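Local coordinates for protein carboxynorspermidine decarboxylase (Campylobacter jejuni subsp. jejuni 81116, PDB 3N29) that probably catalyses the pyridoxal-5'-phosphate-dependent decarboxylation of carboxynorspermidine to norspermidine, the polyamine bound in this structure, at residues A[42-47]-A[297-302]; A[313-316]-A[322-325]; A[394-397]-A[403-406]. All blocks are in the same frame, centred on the assembly; numbering follows the deposited sequence.

Contact 1. Residues A[42-47]-A[297-302]; sequences IQTPAY and ILDTSS
Asp299 meets both Thr44 and Pro45, using a different part of itself for each. Its carboxylate goes to the threonine, and its backbone carbonyl goes to the proline ring. Thr44 OG1 donates to Asp299 OD2 at 2.5 Å. This is very short for such a bond, so the exact length should be read with caution. The two side chains cross at about a right angle. With chi1 at 51°, Thr44 OG1 lies between the backbone N and the carbonyl carbon, which brings the hydroxyl to the acid and leaves the methyl CG2 turned away from it. Asp299 OD2 also comes within 3.2 Å of Thr44 O. Both atoms are acceptors, so this is proximity without a bond. The salt bridge of the same OD2 to Lys122 of the second subunit probably eases that crowding of oxygens. Asp299 OD1 is held by Ser284 N, and Thr44 OG1 also bonds to Ser284 OG.

Ser284 belongs to strand 279-290 of the beta domain that accompanies the beta/alpha-barrel. Strands 46-50 and 294-298 both pair with that strand. The contact joins the loop before strand 46-50 to the residues just after strand 294-298.

Pro45 follows a cis peptide bond. Its ring atoms Pro45 CG and Pro45 CD are the ones that come nearest Asp299 O, at 3.2 Å and 3.3 Å. Thr300 adds a lighter apolar touch, Pro45 CB to Thr300 CB at 4.2 Å. The hydroxyl of Thr300 is engaged by His305 ND1.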
loop_
_atom_site.group_PDB
_atom_site.type_symbol
_atom_site.label_atom_id
_atom_site.label_comp_id
_atom_site.label_asym_id
_atom_site.label_seq_id
_atom_site.Cartn_x
_atom_site.Cartn_y
_atom_site.Cartn_z
ATOM N N ILE A 42 -10.323 -13.150 -20.485
ATOM C CA ILE A 42 -9.469 -12.075 -19.977
ATOM C C ILE A 42 -8.141 -12.523 -19.366
ATOM O O ILE A 42 -8.021 -13.592 -18.891
ATOM C CB ILE A 42 -10.231 -11.145 -19.030
ATOM C CG1 ILE A 42 -10.625 -11.835 -17.745
ATOM C CG2 ILE A 42 -11.521 -10.606 -19.718
ATOM C CD1 ILE A 42 -10.828 -10.873 -16.639
ATOM N N GLN A 43 -7.127 -11.693 -19.502
ATOM C CA GLN A 43 -5.902 -11.847 -18.758
ATOM C C GLN A 43 -6.365 -11.499 -17.314
ATOM O O GLN A 43 -7.072 -10.486 -17.105
ATOM C CB GLN A 43 -4.878 -10.800 -19.237
ATOM C CG GLN A 43 -3.310 -11.101 -19.209
ATOM C CD GLN A 43 -2.593 -10.948 -17.837
ATOM O OE1 GLN A 43 -2.615 -9.872 -17.172
ATOM N NE2 GLN A 43 -1.880 -12.032 -17.439
ATOM N N THR A 44 -5.938 -12.294 -16.339
ATOM C CA THR A 44 -6.213 -11.967 -14.924
ATOM C C THR A 44 -4.890 -11.657 -14.308
ATOM O O THR A 44 -3.877 -12.099 -14.801
ATOM C CB THR A 44 -6.893 -13.141 -14.155
ATOM O OG1 THR A 44 -6.116 -14.334 -14.370
ATOM C CG2 THR A 44 -8.341 -13.322 -14.651
ATOM N N PRO A 45 -4.876 -10.846 -13.265
ATOM C CA PRO A 45 -6.069 -10.285 -12.668
ATOM C C PRO A 45 -6.526 -9.002 -13.309
ATOM O O PRO A 45 -5.751 -8.362 -14.104
ATOM C CB PRO A 45 -5.633 -10.014 -11.216
ATOM C CG PRO A 45 -4.150 -9.707 -11.368
ATOM C CD PRO A 45 -3.673 -10.576 -12.481
ATOM N N ALA A 46 -7.764 -8.607 -13.004
ATOM C CA ALA A 46 -8.282 -7.377 -13.603
ATOM C C ALA A 46 -9.327 -6.754 -12.669
ATOM O O ALA A 46 -10.185 -7.440 -12.164
ATOM C CB ALA A 46 -8.933 -7.668 -15.077
ATOM N N TYR A 47 -9.335 -5.442 -12.503
ATOM C CA TYR A 47 -10.458 -4.791 -11.871
ATOM C C TYR A 47 -11.451 -4.444 -13.017
ATOM O O TYR A 47 -11.018 -3.816 -13.996
ATOM C CB TYR A 47 -10.077 -3.469 -11.210
ATOM C CG TYR A 47 -9.017 -3.509 -10.091
ATOM C CD1 TYR A 47 -9.379 -3.728 -8.797
ATOM C CD2 TYR A 47 -7.661 -3.354 -10.375
ATOM C CE1 TYR A 47 -8.438 -3.757 -7.793
ATOM C CE2 TYR A 47 -6.721 -3.363 -9.365
ATOM C CZ TYR A 47 -7.106 -3.623 -8.075
ATOM O OH TYR A 47 -6.151 -3.575 -7.029
ATOM N N ILE A 297 -4.282 -20.914 -4.555
ATOM C CA ILE A 297 -3.346 -19.812 -4.712
ATOM C C ILE A 297 -3.742 -19.069 -5.994
ATOM O O ILE A 297 -3.740 -19.659 -7.073
ATOM C CB ILE A 297 -1.971 -20.328 -4.833
ATOM C CG1 ILE A 297 -1.636 -21.158 -3.567
ATOM C CG2 ILE A 297 -0.981 -19.173 -5.030
ATOM C CD1 ILE A 297 -0.153 -21.725 -3.482
ATOM N N LEU A 298 -4.070 -17.823 -5.844
ATOM C CA LEU A 298 -4.585 -17.017 -6.925
ATOM C C LEU A 298 -3.508 -16.137 -7.535
ATOM O O LEU A 298 -2.447 -15.891 -6.904
ATOM C CB LEU A 298 -5.715 -16.148 -6.460
ATOM C CG LEU A 298 -6.741 -16.860 -5.618
ATOM C CD1 LEU A 298 -7.822 -15.878 -5.220
ATOM C CD2 LEU A 298 -7.248 -18.168 -6.294
ATOM N N ASP A 299 -3.837 -15.489 -8.676
ATOM C CA ASP A 299 -2.902 -14.511 -9.287
ATOM C C ASP A 299 -3.139 -13.069 -8.870
ATOM O O ASP A 299 -2.925 -12.073 -9.613
ATOM C CB ASP A 299 -2.845 -14.695 -10.830
ATOM C CG ASP A 299 -4.192 -14.449 -11.540
ATOM O OD1 ASP A 299 -5.161 -14.135 -10.876
ATOM O OD2 ASP A 299 -4.235 -14.592 -12.802
ATOM N N THR A 300 -3.582 -12.897 -7.637
ATOM C CA THR A 300 -3.815 -11.599 -7.101
ATOM C C THR A 300 -3.334 -11.662 -5.649
ATOM O O THR A 300 -2.937 -12.723 -5.164
ATOM C CB THR A 300 -5.287 -11.126 -7.206
ATOM O OG1 THR A 300 -5.347 -9.732 -6.968
ATOM C CG2 THR A 300 -6.262 -11.797 -6.163
ATOM N N SER A 301 -3.229 -10.510 -5.050
ATOM C CA SER A 301 -2.653 -10.401 -3.680
ATOM C C SER A 301 -3.500 -9.486 -2.837
ATOM O O SER A 301 -3.896 -8.371 -3.250
ATOM C CB SER A 301 -1.215 -9.925 -3.737
ATOM O OG SER A 301 -0.850 -9.209 -2.579
ATOM N N SER A 302 -3.808 -9.941 -1.612
ATOM C CA SER A 302 -4.544 -9.083 -0.687
ATOM C C SER A 302 -3.707 -7.871 -0.383
ATOM O O SER A 302 -4.224 -6.749 -0.511
ATOM C CB SER A 302 -4.920 -9.889 0.591
ATOM O OG SER A 302 -3.710 -10.387 1.146
#

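Contact 2. Residues A[313-316]-A[322-325]; sequences PYTS and RILA
Thr315 and Ile323 point their CB atoms at each other, and the two side chains lie alongside each other, running in opposite senses. The threonine methyl does most of the touching. Thr315 CG2 lies 3.7 Å from Ile323 CD1 and 3.9 Å from Ile323 CG1. The other branch is slightly farther, with Ile323 CG2 at 4.1 Å from Thr315 CG2. One methyl thus fits against both arms of the isoleucine. The threonine rotamer explains this: chi1 of -55° sets CG2 anti to the backbone N and OG1 anti to the carbonyl carbon. No hydrogen bond crosses between the two segments.

The loop 313-316 comes after helix 307-311 and precedes strand 321-325. That strand lies in the mixed sheet of the beta domain and pairs with strand 354-360. The pairing contains a classic beta bulge, in which Leu324 and Ala325 both face Glu357. Tyr358, on strand 354-360, packs on both Thr315 and Ile323.

Ser316 joins through its backbone. Its CB points away from the strand, while Ser316 O approaches Ile323 CD1 at 3.8 Å. That carbonyl is hydrogen-bonded to Tyr358 OH, and Ser316 OG pairs with Gln375 OE1.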
loop_
_atom_site.group_PDB
_atom_site.type_symbol
_atom_site.label_atom_id
_atom_site.label_comp_id
_atom_site.label_asym_id
_atom_site.label_seq_id
_atom_site.Cartn_x
_atom_site.Cartn_y
_atom_site.Cartn_z
ATOM N N PRO A 313 -8.666 -4.449 9.386
ATOM C CA PRO A 313 -8.732 -5.383 8.277
ATOM C C PRO A 313 -10.234 -5.671 7.978
ATOM O O PRO A 313 -11.086 -5.260 8.744
ATOM C CB PRO A 313 -7.997 -6.653 8.824
ATOM C CG PRO A 313 -8.217 -6.582 10.386
ATOM C CD PRO A 313 -8.537 -5.115 10.709
ATOM N N TYR A 314 -10.564 -6.267 6.826
ATOM C CA TYR A 314 -11.934 -6.741 6.595
ATOM C C TYR A 314 -11.805 -7.853 5.587
ATOM O O TYR A 314 -10.734 -8.038 4.994
ATOM C CB TYR A 314 -12.891 -5.591 6.136
ATOM C CG TYR A 314 -12.801 -5.279 4.625
ATOM C CD1 TYR A 314 -13.654 -5.904 3.736
ATOM C CD2 TYR A 314 -11.856 -4.362 4.110
ATOM C CE1 TYR A 314 -13.653 -5.600 2.327
ATOM C CE2 TYR A 314 -11.794 -4.091 2.707
ATOM C CZ TYR A 314 -12.710 -4.754 1.819
ATOM O OH TYR A 314 -12.695 -4.563 0.441
ATOM N N THR A 315 -12.880 -8.571 5.355
ATOM C CA THR A 315 -12.828 -9.714 4.452
ATOM C C THR A 315 -13.723 -9.452 3.266
ATOM O O THR A 315 -14.895 -9.184 3.432
ATOM C CB THR A 315 -13.247 -11.047 5.207
ATOM O OG1 THR A 315 -12.420 -11.218 6.353
ATOM C CG2 THR A 315 -13.224 -12.268 4.295
ATOM N N SER A 316 -13.178 -9.577 2.054
ATOM C CA SER A 316 -13.997 -9.424 0.864
ATOM C C SER A 316 -14.972 -10.550 0.675
ATOM O O SER A 316 -14.647 -11.717 0.913
ATOM C CB SER A 316 -13.105 -9.305 -0.363
ATOM O OG SER A 316 -13.864 -9.055 -1.552
ATOM N N ARG A 322 -19.454 -18.200 0.274
ATOM C CA ARG A 322 -19.758 -17.610 1.571
ATOM C C ARG A 322 -18.496 -17.561 2.402
ATOM O O ARG A 322 -17.737 -18.502 2.408
ATOM C CB ARG A 322 -20.837 -18.384 2.343
ATOM C CG ARG A 322 -22.145 -18.656 1.538
ATOM C CD ARG A 322 -23.293 -19.382 2.288
ATOM N NE ARG A 322 -22.753 -20.602 2.930
ATOM C CZ ARG A 322 -22.239 -20.647 4.171
ATOM N NH1 ARG A 322 -22.251 -19.579 4.971
ATOM N NH2 ARG A 322 -21.739 -21.763 4.613
ATOM N N ILE A 323 -18.324 -16.497 3.159
ATOM C CA ILE A 323 -17.173 -16.395 4.114
ATOM C C ILE A 323 -17.412 -17.361 5.285
ATOM O O ILE A 323 -18.459 -17.292 5.991
ATOM C CB ILE A 323 -16.978 -14.963 4.625
ATOM C CG1 ILE A 323 -16.651 -13.978 3.488
ATOM C CG2 ILE A 323 -15.951 -14.931 5.822
ATOM C CD1 ILE A 323 -16.906 -12.527 3.887
ATOM N N LEU A 324 -16.448 -18.254 5.516
ATOM C CA LEU A 324 -16.443 -19.143 6.690
ATOM C C LEU A 324 -15.555 -18.577 7.822
ATOM O O LEU A 324 -15.916 -18.716 8.964
ATOM C CB LEU A 324 -15.879 -20.500 6.352
ATOM C CG LEU A 324 -16.715 -21.274 5.310
ATOM C CD1 LEU A 324 -15.872 -22.459 4.760
ATOM C CD2 LEU A 324 -18.057 -21.771 5.838
ATOM N N ALA A 325 -14.423 -17.936 7.486
ATOM C CA ALA A 325 -13.477 -17.454 8.481
ATOM C C ALA A 325 -12.611 -16.432 7.818
ATOM O O ALA A 325 -12.327 -16.534 6.611
ATOM C CB ALA A 325 -12.615 -18.563 9.058
#

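Contact 3. Residues A[394-397]-A[403-406]; sequences LMLL and LQMI
Leu396 and Gln404 form the hydrogen-bonded pair of this antiparallel beta hairpin. Leu396 N donates to Gln404 O at 2.9 Å, nearly straight at 166°. Gln404 N returns the bond to Leu396 O at 2.8 Å. A third bond, Ile406 N to Leu394 O at 2.8 Å, is more bent, with 143° at the hydrogen. It lies where the chain turns a corner.

The two carbonyls also receive CA-H contacts, Met395 CA to Gln404 O at 3.2 Å and Leu403 CA to Leu396 O at 3.5 Å. The backbones of Met395 and Leu397 bond the other way, to Tyr47 and Leu49 of strand 46-50 and to Glu51 just after it. Strand 393-397 is therefore held on both edges. Gln404 NE2 is taken by Asp398 OD2 in the turn.

Met395 and Met405, like Leu397 and Leu403, are non-hydrogen-bonded pairs, and all four side chains share one face. The Met395 chain bends at its end (chi3 92°). This brings CE to 3.7 Å from Leu403 CG, while Met405 CE stands 4.0 Å from the same methyl. On the face of Leu396 and Gln404, Leu396 CB meets Ile406 CG1 at 3.8 Å.

All three hydrogen bonds between the segments are main chain to main chain. The side-chain contacts across are apolar, and Gln404 contributes its aliphatic part. This is consistent with main-chain bonds defining the register and dispersion contacts adding to them, with no charge pair between the segments.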
loop_
_atom_site.group_PDB
_atom_site.type_symbol
_atom_site.label_atom_id
_atom_site.label_comp_id
_atom_site.label_asym_id
_atom_site.label_seq_id
_atom_site.Cartn_x
_atom_site.Cartn_y
_atom_site.Cartn_z
ATOM N N LEU A 394 -7.040 -2.541 -15.615
ATOM C CA LEU A 394 -8.293 -1.803 -15.446
ATOM C C LEU A 394 -9.158 -1.980 -16.685
ATOM O O LEU A 394 -8.733 -1.675 -17.787
ATOM C CB LEU A 394 -7.984 -0.351 -15.191
ATOM C CG LEU A 394 -7.004 0.043 -14.088
ATOM C CD1 LEU A 394 -7.030 1.625 -13.933
ATOM C CD2 LEU A 394 -7.227 -0.715 -12.791
ATOM N N MET A 395 -10.379 -2.455 -16.500
ATOM C CA MET A 395 -11.295 -2.701 -17.590
ATOM C C MET A 395 -12.675 -2.154 -17.252
ATOM O O MET A 395 -13.030 -1.985 -16.067
ATOM C CB MET A 395 -11.400 -4.227 -17.858
ATOM C CG MET A 395 -10.026 -4.968 -18.085
ATOM S SD MET A 395 -10.293 -6.741 -18.589
ATOM C CE MET A 395 -10.289 -6.456 -20.338
ATOM N N LEU A 396 -13.423 -1.904 -18.297
ATOM C CA LEU A 396 -14.752 -1.336 -18.277
ATOM C C LEU A 396 -15.689 -2.252 -19.011
ATOM O O LEU A 396 -15.533 -2.471 -20.196
ATOM C CB LEU A 396 -14.744 0.070 -18.901
ATOM C CG LEU A 396 -16.152 0.697 -18.925
ATOM C CD1 LEU A 396 -16.571 1.036 -17.534
ATOM C CD2 LEU A 396 -16.271 1.891 -19.866
ATOM N N LEU A 397 -16.711 -2.778 -18.334
ATOM C CA LEU A 397 -17.798 -3.461 -18.995
ATOM C C LEU A 397 -18.843 -2.413 -19.289
ATOM O O LEU A 397 -19.502 -1.903 -18.394
ATOM C CB LEU A 397 -18.401 -4.559 -18.099
ATOM C CG LEU A 397 -19.570 -5.359 -18.666
ATOM C CD1 LEU A 397 -19.081 -6.167 -19.880
ATOM C CD2 LEU A 397 -20.223 -6.328 -17.595
ATOM N N LEU A 403 -16.554 -5.501 -23.082
ATOM C CA LEU A 403 -15.437 -5.340 -22.137
ATOM C C LEU A 403 -14.348 -4.584 -22.869
ATOM O O LEU A 403 -13.911 -5.028 -23.968
ATOM C CB LEU A 403 -14.937 -6.723 -21.730
ATOM C CG LEU A 403 -13.923 -6.809 -20.607
ATOM C CD1 LEU A 403 -14.558 -6.182 -19.368
ATOM C CD2 LEU A 403 -13.576 -8.269 -20.296
ATOM N N GLN A 404 -13.979 -3.430 -22.344
ATOM C CA GLN A 404 -12.938 -2.568 -22.892
ATOM C C GLN A 404 -11.700 -2.528 -21.939
ATOM O O GLN A 404 -11.878 -2.474 -20.723
ATOM C CB GLN A 404 -13.477 -1.167 -23.003
ATOM C CG GLN A 404 -14.644 -1.000 -24.017
ATOM C CD GLN A 404 -14.962 0.462 -24.272
ATOM O OE1 GLN A 404 -14.063 1.247 -24.557
ATOM N NE2 GLN A 404 -16.258 0.821 -24.224
ATOM N N MET A 405 -10.502 -2.570 -22.498
ATOM C CA MET A 405 -9.260 -2.379 -21.721
ATOM C C MET A 405 -9.027 -0.858 -21.556
ATOM O O MET A 405 -8.861 -0.120 -22.552
ATOM C CB MET A 405 -8.076 -2.997 -22.468
ATOM C CG MET A 405 -6.748 -2.987 -21.690
ATOM S SD MET A 405 -6.738 -4.109 -20.267
ATOM C CE MET A 405 -6.446 -5.614 -21.015
ATOM N N ILE A 406 -9.048 -0.397 -20.307
ATOM C CA ILE A 406 -8.739 1.007 -19.934
ATOM C C ILE A 406 -7.237 1.222 -19.695
ATOM O O ILE A 406 -6.618 2.109 -20.304
ATOM C CB ILE A 406 -9.613 1.496 -18.748
ATOM C CG1 ILE A 406 -11.115 1.269 -19.049
ATOM C CG2 ILE A 406 -9.312 2.970 -18.444
ATOM C CD1 ILE A 406 -11.677 2.046 -20.369
#

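All three contacts reach the same mixed sheet of the beta domain. Contacts 1 and 3 are neighbours in it, with centres 15 Å apart. They touch directly: Tyr47 O and Met395 N lie 2.9 Å apart, probably hydrogen-bonded, and Ala46 CB packs on Met395 SD at 3.9 Å. Contact 2 stands apart. Its centre is 18 Å from that of contact 1 and 27 Å from that of contact 3, with nearest atoms about 8 and 15 Å away. It lies well off the bound polyamine: the Ser316 side chain is about 14 Å away. Tyr314 packs on the pocket residue Asp308. Contacts 1 and 3 touch the second subunit; Leu394 packs on its Asn418.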